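Local coordinates for glucose-6-phosphate acetyltransferase 1 (Arabidopsis thaliana, PDB 3T90) that catalyses transfer of the acetyl group of acetyl-CoA to D-glucosamine 6-phosphate, giving N-acetyl-D-glucosamine 6-phosphate on the route to UDP-N-acetylglucosamine, at the interface of chains A and B. Residues are numbered along the deposited sequence; one frame, centred on the assembly and turned at random. Chains: chain A/B, Glucose-6-phosphate acetyltransferase 1.

Contact 1: the interface of chains A and B. Residues chain A 146-149; chain B 78, 118-119.
The last strand of this GNAT-fold acetyltransferase, 138-147 of chain A, ends in an antiparallel bridge that pairs A:Tyr147 with B:Lys119, the first residue of strand 119-124 in the other subunit of the homodimer. Just past the bridge, the backbone N of A:Phe148 donates to the carbonyl O of B:Tyr118 at 2.9 Å. The ring of A:Tyr147 lies along the side chain of B:Lys119. CB of the lysine sits over one face, and CD of B:Lys119 reaches CZ of A:Tyr147 at 3.6 Å. Tyrosine offers methylenes a broad face and carries a hydroxyl at its tip; lysine can line that face while its amine travels on. With chi1 at 77° CG of B:Lys119 is set between the backbone N and the carbonyl carbon, and the chain runs out extended beside the ring. At the far end water 1 joins NZ to the phenol OH of A:Tyr147. The C-terminal residue, A:Asp149, forms a salt bridge with B:Arg78: guanidinium NH2 of B:Arg78 meets the syn lone pair of OD2 of A:Asp149 at 3.1 Å, and OD2 lies in the guanidinium plane. Opposite charges and flat groups suit this pair, only 9° from coplanar. CD1 of B:Tyr118 lies against one face of the guanidinium, toward its rim, and CG of B:Arg78 over the centre of the B:Tyr118 ring. Water 2 ties OD2 to the carbonyl O of B:Tyr118. B:Arg78, B:Tyr118 and B:Lys119 probably help to bind the sugar phosphate.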
loop_
_atom_site.group_PDB
_atom_site.type_symbol
_atom_site.label_atom_id
_atom_site.label_comp_id
_atom_site.label_asym_id
_atom_site.label_seq_id
_atom_site.Cartn_x
_atom_site.Cartn_y
_atom_site.Cartn_z
ATOM N N LYS A 146 -8.156 10.225 -1.554
ATOM C CA LYS A 146 -9.286 10.907 -0.841
ATOM C C LYS A 146 -8.837 11.056 0.593
ATOM O O LYS A 146 -8.544 10.088 1.256
ATOM C CB LYS A 146 -10.564 10.095 -0.875
ATOM C CG LYS A 146 -11.685 10.838 -0.062
ATOM C CD LYS A 146 -13.002 10.013 -0.117
ATOM C CE LYS A 146 -14.233 10.802 0.382
ATOM N NZ LYS A 146 -15.264 10.191 -0.567
ATOM N N TYR A 147 -8.786 12.303 1.069
ATOM C CA TYR A 147 -8.508 12.600 2.449
ATOM C C TYR A 147 -9.824 12.808 3.194
ATOM O O TYR A 147 -10.734 13.483 2.698
ATOM C CB TYR A 147 -7.648 13.902 2.539
ATOM C CG TYR A 147 -6.206 13.674 2.199
ATOM C CD1 TYR A 147 -5.242 13.735 3.187
ATOM C CD2 TYR A 147 -5.815 13.305 0.895
ATOM C CE1 TYR A 147 -3.874 13.464 2.939
ATOM C CE2 TYR A 147 -4.374 13.062 0.607
ATOM C CZ TYR A 147 -3.480 13.098 1.665
ATOM O OH TYR A 147 -2.177 12.872 1.379
ATOM N N PHE A 148 -9.841 12.341 4.423
ATOM C CA PHE A 148 -10.982 12.460 5.336
ATOM C C PHE A 148 -10.725 13.691 6.232
ATOM O O PHE A 148 -10.992 13.634 7.422
ATOM C CB PHE A 148 -11.218 11.194 6.128
ATOM C CG PHE A 148 -11.451 9.982 5.271
ATOM C CD1 PHE A 148 -12.590 9.858 4.474
ATOM C CD2 PHE A 148 -10.526 8.930 5.311
ATOM C CE1 PHE A 148 -12.701 8.690 3.692
ATOM C CE2 PHE A 148 -10.664 7.818 4.607
ATOM C CZ PHE A 148 -11.707 7.685 3.754
ATOM N N ASP A 149 -10.308 14.798 5.640
ATOM C CA ASP A 149 -9.963 15.986 6.416
ATOM C C ASP A 149 -11.258 16.577 6.904
ATOM O O ASP A 149 -11.274 17.351 7.905
ATOM C CB ASP A 149 -9.210 17.028 5.584
ATOM C CG ASP A 149 -7.833 16.604 5.158
ATOM O OD1 ASP A 149 -7.480 16.932 3.987
ATOM O OD2 ASP A 149 -7.083 16.057 6.013
ATOM N N ARG B 78 1.370 12.134 10.431
ATOM C CA ARG B 78 -0.046 12.308 10.650
ATOM C C ARG B 78 -0.480 11.819 12.052
ATOM O O ARG B 78 -1.482 11.214 12.243
ATOM C CB ARG B 78 -0.937 11.733 9.488
ATOM C CG ARG B 78 -0.923 12.639 8.233
ATOM C CD ARG B 78 -2.011 13.736 8.508
ATOM N NE ARG B 78 -2.476 14.431 7.291
ATOM C CZ ARG B 78 -3.726 14.803 7.126
ATOM N NH1 ARG B 78 -4.658 14.567 8.138
ATOM N NH2 ARG B 78 -4.058 15.452 5.984
ATOM N N TYR B 118 -6.647 8.617 7.851
ATOM C CA TYR B 118 -6.748 10.047 7.425
ATOM C C TYR B 118 -6.905 10.172 5.886
ATOM O O TYR B 118 -7.288 11.239 5.398
ATOM C CB TYR B 118 -5.517 10.832 7.927
ATOM C CG TYR B 118 -4.187 10.439 7.281
ATOM C CD1 TYR B 118 -3.730 11.066 6.154
ATOM C CD2 TYR B 118 -3.460 9.415 7.809
ATOM C CE1 TYR B 118 -2.489 10.676 5.554
ATOM C CE2 TYR B 118 -2.277 9.018 7.246
ATOM C CZ TYR B 118 -1.770 9.670 6.147
ATOM O OH TYR B 118 -0.575 9.229 5.553
ATOM N N LYS B 119 -6.612 9.067 5.144
ATOM C CA LYS B 119 -6.755 9.067 3.724
ATOM C C LYS B 119 -6.891 7.645 3.229
ATOM O O LYS B 119 -6.554 6.675 3.926
ATOM C CB LYS B 119 -5.539 9.769 3.022
ATOM C CG LYS B 119 -4.266 8.853 2.972
ATOM C CD LYS B 119 -3.146 9.568 2.190
ATOM C CE LYS B 119 -1.885 8.680 2.165
ATOM N NZ LYS B 119 -0.788 9.347 1.364
HETATM O O HOH W 1 -1.556 11.268 -0.811
HETATM O O HOH W 2 -7.490 13.481 6.541
#

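Contact 2: the interface of chains A and B. Residues chain A 124, 129, 133, 138-140; chain B 142-145.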
loop_
_atom_site.group_PDB
_atom_site.type_symbol
_atom_site.label_atom_id
_atom_site.label_comp_id
_atom_site.label_asym_id
_atom_site.label_seq_id
_atom_site.Cartn_x
_atom_site.Cartn_y
_atom_site.Cartn_z
ATOM N N CYS A 124 4.749 9.241 -6.303
ATOM C CA CYS A 124 5.618 10.436 -6.233
ATOM C C CYS A 124 5.045 11.553 -7.031
ATOM O O CYS A 124 4.103 11.356 -7.804
ATOM C CB CYS A 124 7.054 10.116 -6.650
ATOM S SG CYS A 124 7.190 9.663 -8.360
ATOM N N LYS A 129 9.575 11.664 -11.044
ATOM C CA LYS A 129 9.570 10.530 -11.941
ATOM C C LYS A 129 11.015 10.166 -12.312
ATOM O O LYS A 129 11.382 9.001 -12.211
ATOM C CB LYS A 129 8.754 10.789 -13.220
ATOM C CG LYS A 129 8.678 9.593 -14.164
ATOM C CD LYS A 129 7.763 9.969 -15.386
ATOM C CE LYS A 129 8.726 10.410 -16.497
ATOM N NZ LYS A 129 8.356 11.343 -17.650
ATOM N N GLU A 133 13.029 6.649 -11.941
ATOM C CA GLU A 133 13.512 5.898 -13.127
ATOM C C GLU A 133 14.978 5.471 -12.970
ATOM O O GLU A 133 15.368 4.387 -13.467
ATOM C CB GLU A 133 13.298 6.703 -14.433
ATOM C CG GLU A 133 11.791 6.915 -14.780
ATOM C CD GLU A 133 11.569 7.776 -16.052
ATOM O OE1 GLU A 133 12.360 8.720 -16.273
ATOM O OE2 GLU A 133 10.586 7.548 -16.733
ATOM N N SER A 138 9.333 2.481 -13.428
ATOM C CA SER A 138 8.621 2.979 -14.578
ATOM C C SER A 138 7.313 3.568 -14.133
ATOM O O SER A 138 6.692 3.090 -13.162
ATOM C CB SER A 138 8.285 1.821 -15.526
ATOM O OG SER A 138 9.519 1.399 -16.115
ATOM N N ASN A 139 6.836 4.577 -14.838
ATOM C CA ASN A 139 5.549 5.191 -14.520
ATOM C C ASN A 139 4.482 4.795 -15.548
ATOM O O ASN A 139 4.523 5.283 -16.684
ATOM C CB ASN A 139 5.718 6.722 -14.589
ATOM C CG ASN A 139 4.363 7.480 -14.593
ATOM O OD1 ASN A 139 4.209 8.408 -15.409
ATOM N ND2 ASN A 139 3.364 7.070 -13.747
ATOM N N LYS A 140 3.497 3.996 -15.152
ATOM C CA LYS A 140 2.447 3.614 -16.072
ATOM C C LYS A 140 1.066 3.764 -15.533
ATOM O O LYS A 140 0.093 3.352 -16.198
ATOM C CB LYS A 140 2.668 2.122 -16.464
ATOM C CG LYS A 140 4.045 1.835 -17.228
ATOM C CD LYS A 140 4.139 2.619 -18.524
ATOM C CE LYS A 140 5.623 2.682 -19.003
ATOM N NZ LYS A 140 5.984 1.289 -19.153
ATOM N N ILE B 142 1.753 10.419 -9.223
ATOM C CA ILE B 142 1.888 9.268 -10.137
ATOM C C ILE B 142 2.456 8.044 -9.487
ATOM O O ILE B 142 3.054 8.115 -8.416
ATOM C CB ILE B 142 2.768 9.614 -11.323
ATOM C CG1 ILE B 142 4.180 10.039 -10.900
ATOM C CG2 ILE B 142 2.167 10.782 -12.123
ATOM C CD1 ILE B 142 5.180 10.098 -12.131
ATOM N N GLN B 143 2.206 6.883 -10.088
ATOM C CA GLN B 143 2.705 5.635 -9.578
ATOM C C GLN B 143 3.995 5.307 -10.293
ATOM O O GLN B 143 4.076 5.402 -11.542
ATOM C CB GLN B 143 1.691 4.507 -9.763
ATOM C CG GLN B 143 2.145 3.158 -9.057
ATOM C CD GLN B 143 1.431 1.984 -9.670
ATOM O OE1 GLN B 143 0.693 1.283 -9.004
ATOM N NE2 GLN B 143 1.703 1.747 -10.944
ATOM N N MET B 144 4.989 4.865 -9.528
ATOM C CA MET B 144 6.183 4.222 -10.103
ATOM C C MET B 144 6.178 2.745 -9.696
ATOM O O MET B 144 5.747 2.393 -8.603
ATOM C CB MET B 144 7.479 4.857 -9.557
ATOM C CG MET B 144 7.680 6.328 -9.750
ATOM S SD MET B 144 7.599 6.886 -11.453
ATOM C CE MET B 144 9.007 6.089 -12.174
ATOM N N SER B 145 6.660 1.883 -10.589
ATOM C CA SER B 145 6.680 0.468 -10.295
ATOM C C SER B 145 7.963 -0.196 -10.799
ATOM O O SER B 145 8.568 0.257 -11.779
ATOM C CB SER B 145 5.491 -0.211 -11.008
ATOM O OG SER B 145 5.548 0.009 -12.452
HETATM O O HOH W 3 3.561 2.576 -12.604
#
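Strand 138-147 of chain B runs between two segments of chain A, pairing antiparallel with the end of strand 119-124 at A:Cys124 and with the start of strand 138-147 at A:Ser138. Paired backbone bonds join A:Cys124 to B:Ile142 and A:Ser138 to B:Ser145. Side chains complete the join. A:Asn139, its CG anti to the backbone N (chi1 167°), turns amide ND2 to the carbonyl O of B:Gln143 at 2.9 Å, a donor tilted 24° from the carbonyl plane. Asparagine suits the place because a short stem carries an amide N-H to a backbone carbonyl, while CB of A:Asn139 meets SD of B:Met144 at 3.7 Å and its CG meets CD1 of B:Ile142. An alanine here would probably leave the carbonyl of B:Gln143 without its amide donor and open a gap beside CD1 of B:Ile142. The flexible thioether of B:Met144 bends at chi2 and chi3, carrying CE to within 3.9 Å of CG in A:Glu133, which it crosses at about a right angle. Nearer its root, CG of B:Met144 lies 3.6 Å from SG of A:Cys124, a compact, polarisable neighbour. CD1 of B:Ile142 also reaches CB of A:Lys129 at 3.8 Å, so the lysine contributes its aliphatic stem. Water 3 links the backbone N of A:Lys140 with amide NE2 and carbonyl O of B:Gln143. The site thus lies where the terminal strand of one subunit enters the sheet of the other, with helix 129-133 packed against its side chains.

Contact 3: the interface of chains A and B. Residues chain A 39-40, 43-44, 51; chain B 74-76, 80-81.
A:Arg40, on helix 34-45 of this GNAT-family enzyme, reaches across to the loop and short helix 77-80 that follow strand 63-74 of chain B. CB of A:Arg40 packs against SG of B:Cys80 at 3.8 Å. CG of A:Arg40, anti to the backbone N (chi1 176°), lies over the rim of one face of the B:Phe76 ring, 3.9 Å from CE1. CD runs on beside CB of B:Lys74, and bends at chi2 and chi3 bring the guanidinium between that CB on one face and CB of B:Cys80 on the other. NE of A:Arg40 donates to carboxylate OE1 of A:Glu43 at 2.8 Å, and NH2 gives the same oxygen a second bond; this side-on grip fixes the turn of the guanidinium. NH1 of A:Arg40 reaches the carbonyl O of B:Lys75 at 2.8 Å, on a lone pair. Water 5 connects NH2 to the carbonyl O of B:Cys80. Arginine suits this place because its several N-H groups can serve a carboxylate and a backbone carbonyl together. Further along the helix, CD1 of A:Ile44, an apolar tip, touches CE2 of B:Phe76 at 3.7 Å. B:Lys75 and B:Phe76 belong to a loop that probably helps to bind substrate, which this helix would brace.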
loop_
_atom_site.group_PDB
_atom_site.type_symbol
_atom_site.label_atom_id
_atom_site.label_comp_id
_atom_site.label_asym_id
_atom_site.label_seq_id
_atom_site.Cartn_x
_atom_site.Cartn_y
_atom_site.Cartn_z
ATOM N N ARG A 39 4.531 3.158 21.047
ATOM C CA ARG A 39 3.347 2.345 20.791
ATOM C C ARG A 39 3.388 1.964 19.323
ATOM O O ARG A 39 3.166 0.775 18.995
ATOM C CB ARG A 39 2.092 3.170 21.079
ATOM C CG ARG A 39 0.833 2.347 21.018
ATOM C CD ARG A 39 -0.445 3.124 21.284
ATOM N NE ARG A 39 -0.644 4.122 20.227
ATOM C CZ ARG A 39 -1.305 3.879 19.105
ATOM N NH1 ARG A 39 -1.907 2.708 18.953
ATOM N NH2 ARG A 39 -1.382 4.810 18.152
ATOM N N ARG A 40 3.588 2.948 18.438
ATOM C CA ARG A 40 3.469 2.691 17.005
ATOM C C ARG A 40 4.690 1.922 16.520
ATOM O O ARG A 40 4.567 1.043 15.658
ATOM C CB ARG A 40 3.319 4.075 16.318
ATOM C CG ARG A 40 3.274 4.028 14.692
ATOM C CD ARG A 40 2.347 2.956 14.109
ATOM N NE ARG A 40 1.038 2.930 14.756
ATOM C CZ ARG A 40 0.006 3.601 14.290
ATOM N NH1 ARG A 40 0.111 4.462 13.237
ATOM N NH2 ARG A 40 -1.169 3.366 14.830
ATOM N N GLU A 43 3.829 -1.664 17.235
ATOM C CA GLU A 43 2.759 -2.158 16.339
ATOM C C GLU A 43 3.329 -2.451 14.987
ATOM O O GLU A 43 2.910 -3.450 14.408
ATOM C CB GLU A 43 1.689 -1.154 16.060
ATOM C CG GLU A 43 0.799 -0.904 17.269
ATOM C CD GLU A 43 -0.292 0.078 16.953
ATOM O OE1 GLU A 43 0.000 1.228 16.677
ATOM O OE2 GLU A 43 -1.482 -0.288 17.003
ATOM N N ILE A 44 4.293 -1.663 14.485
ATOM C CA ILE A 44 4.920 -1.949 13.187
ATOM C C ILE A 44 5.889 -3.092 13.312
ATOM O O ILE A 44 5.920 -3.981 12.426
ATOM C CB ILE A 44 5.568 -0.658 12.626
ATOM C CG1 ILE A 44 4.460 0.307 12.162
ATOM C CG2 ILE A 44 6.529 -1.022 11.384
ATOM C CD1 ILE A 44 5.005 1.729 11.844
ATOM N N HIS A 51 6.870 -5.503 7.200
ATOM C CA HIS A 51 6.772 -3.981 7.312
ATOM C C HIS A 51 8.100 -3.486 7.884
ATOM O O HIS A 51 8.188 -3.555 9.163
ATOM C CB HIS A 51 5.542 -3.566 8.176
ATOM C CG HIS A 51 5.127 -2.106 8.015
ATOM N ND1 HIS A 51 3.957 -1.570 8.551
ATOM C CD2 HIS A 51 5.718 -1.123 7.340
ATOM C CE1 HIS A 51 3.901 -0.274 8.219
ATOM N NE2 HIS A 51 5.004 0.028 7.535
ATOM N N LYS B 74 -0.150 1.438 9.010
ATOM C CA LYS B 74 0.149 2.345 10.136
ATOM C C LYS B 74 1.421 3.098 9.877
ATOM O O LYS B 74 2.422 2.515 9.468
ATOM C CB LYS B 74 0.300 1.530 11.383
ATOM C CG LYS B 74 -1.051 0.855 11.799
ATOM C CD LYS B 74 -0.899 0.047 13.065
ATOM C CE LYS B 74 -2.252 -0.615 13.326
ATOM N NZ LYS B 74 -2.288 -1.970 12.635
ATOM N N LYS B 75 1.406 4.407 10.167
ATOM C CA LYS B 75 2.556 5.295 9.933
ATOM C C LYS B 75 2.965 6.014 11.179
ATOM O O LYS B 75 2.216 5.915 12.211
ATOM C CB LYS B 75 2.160 6.351 8.885
ATOM C CG LYS B 75 1.816 5.761 7.514
ATOM C CD LYS B 75 1.550 6.923 6.580
ATOM C CE LYS B 75 1.316 6.557 5.113
ATOM N NZ LYS B 75 2.594 6.071 4.455
ATOM N N PHE B 76 4.073 6.754 11.154
ATOM C CA PHE B 76 4.398 7.688 12.230
ATOM C C PHE B 76 3.927 9.082 11.916
ATOM O O PHE B 76 3.534 9.829 12.807
ATOM C CB PHE B 76 5.942 7.725 12.500
ATOM C CG PHE B 76 6.474 6.486 13.163
ATOM C CD1 PHE B 76 6.484 6.371 14.557
ATOM C CD2 PHE B 76 6.965 5.465 12.429
ATOM C CE1 PHE B 76 6.947 5.210 15.139
ATOM C CE2 PHE B 76 7.428 4.309 13.033
ATOM C CZ PHE B 76 7.440 4.210 14.400
ATOM N N CYS B 80 0.899 9.626 14.111
ATOM C CA CYS B 80 0.804 8.119 14.120
ATOM C C CYS B 80 -0.548 7.700 13.464
ATOM O O CYS B 80 -1.369 6.927 14.022
ATOM C CB CYS B 80 1.021 7.496 15.503
ATOM S SG CYS B 80 2.753 7.773 16.031
ATOM N N GLY B 81 -0.732 8.220 12.244
ATOM C CA GLY B 81 -1.947 7.958 11.482
ATOM C C GLY B 81 -1.942 6.643 10.736
ATOM O O GLY B 81 -0.999 5.882 10.790
HETATM O O HOH W 4 4.342 2.726 7.442
HETATM O O HOH W 5 -3.454 5.162 14.075
#

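Contacts 1 and 2 both use strands 138-147 and 119-124, at different points along them, and their C-alpha centres are about 22 Å apart. Contact 3 lies about 16 Å from contact 1 and about 25 Å from contact 2; it shares with contact 1 the short helix 77-80 of chain B. Because the dimer is two-fold symmetric, each contact has a twin with the chains exchanged, so the terminal strands are exchanged reciprocally. Residues that probably bind substrate lie in contacts 1 and 3, and one that probably binds acetyl-CoA lies in contact 2, suggesting that dimerisation helps to shape the active sites.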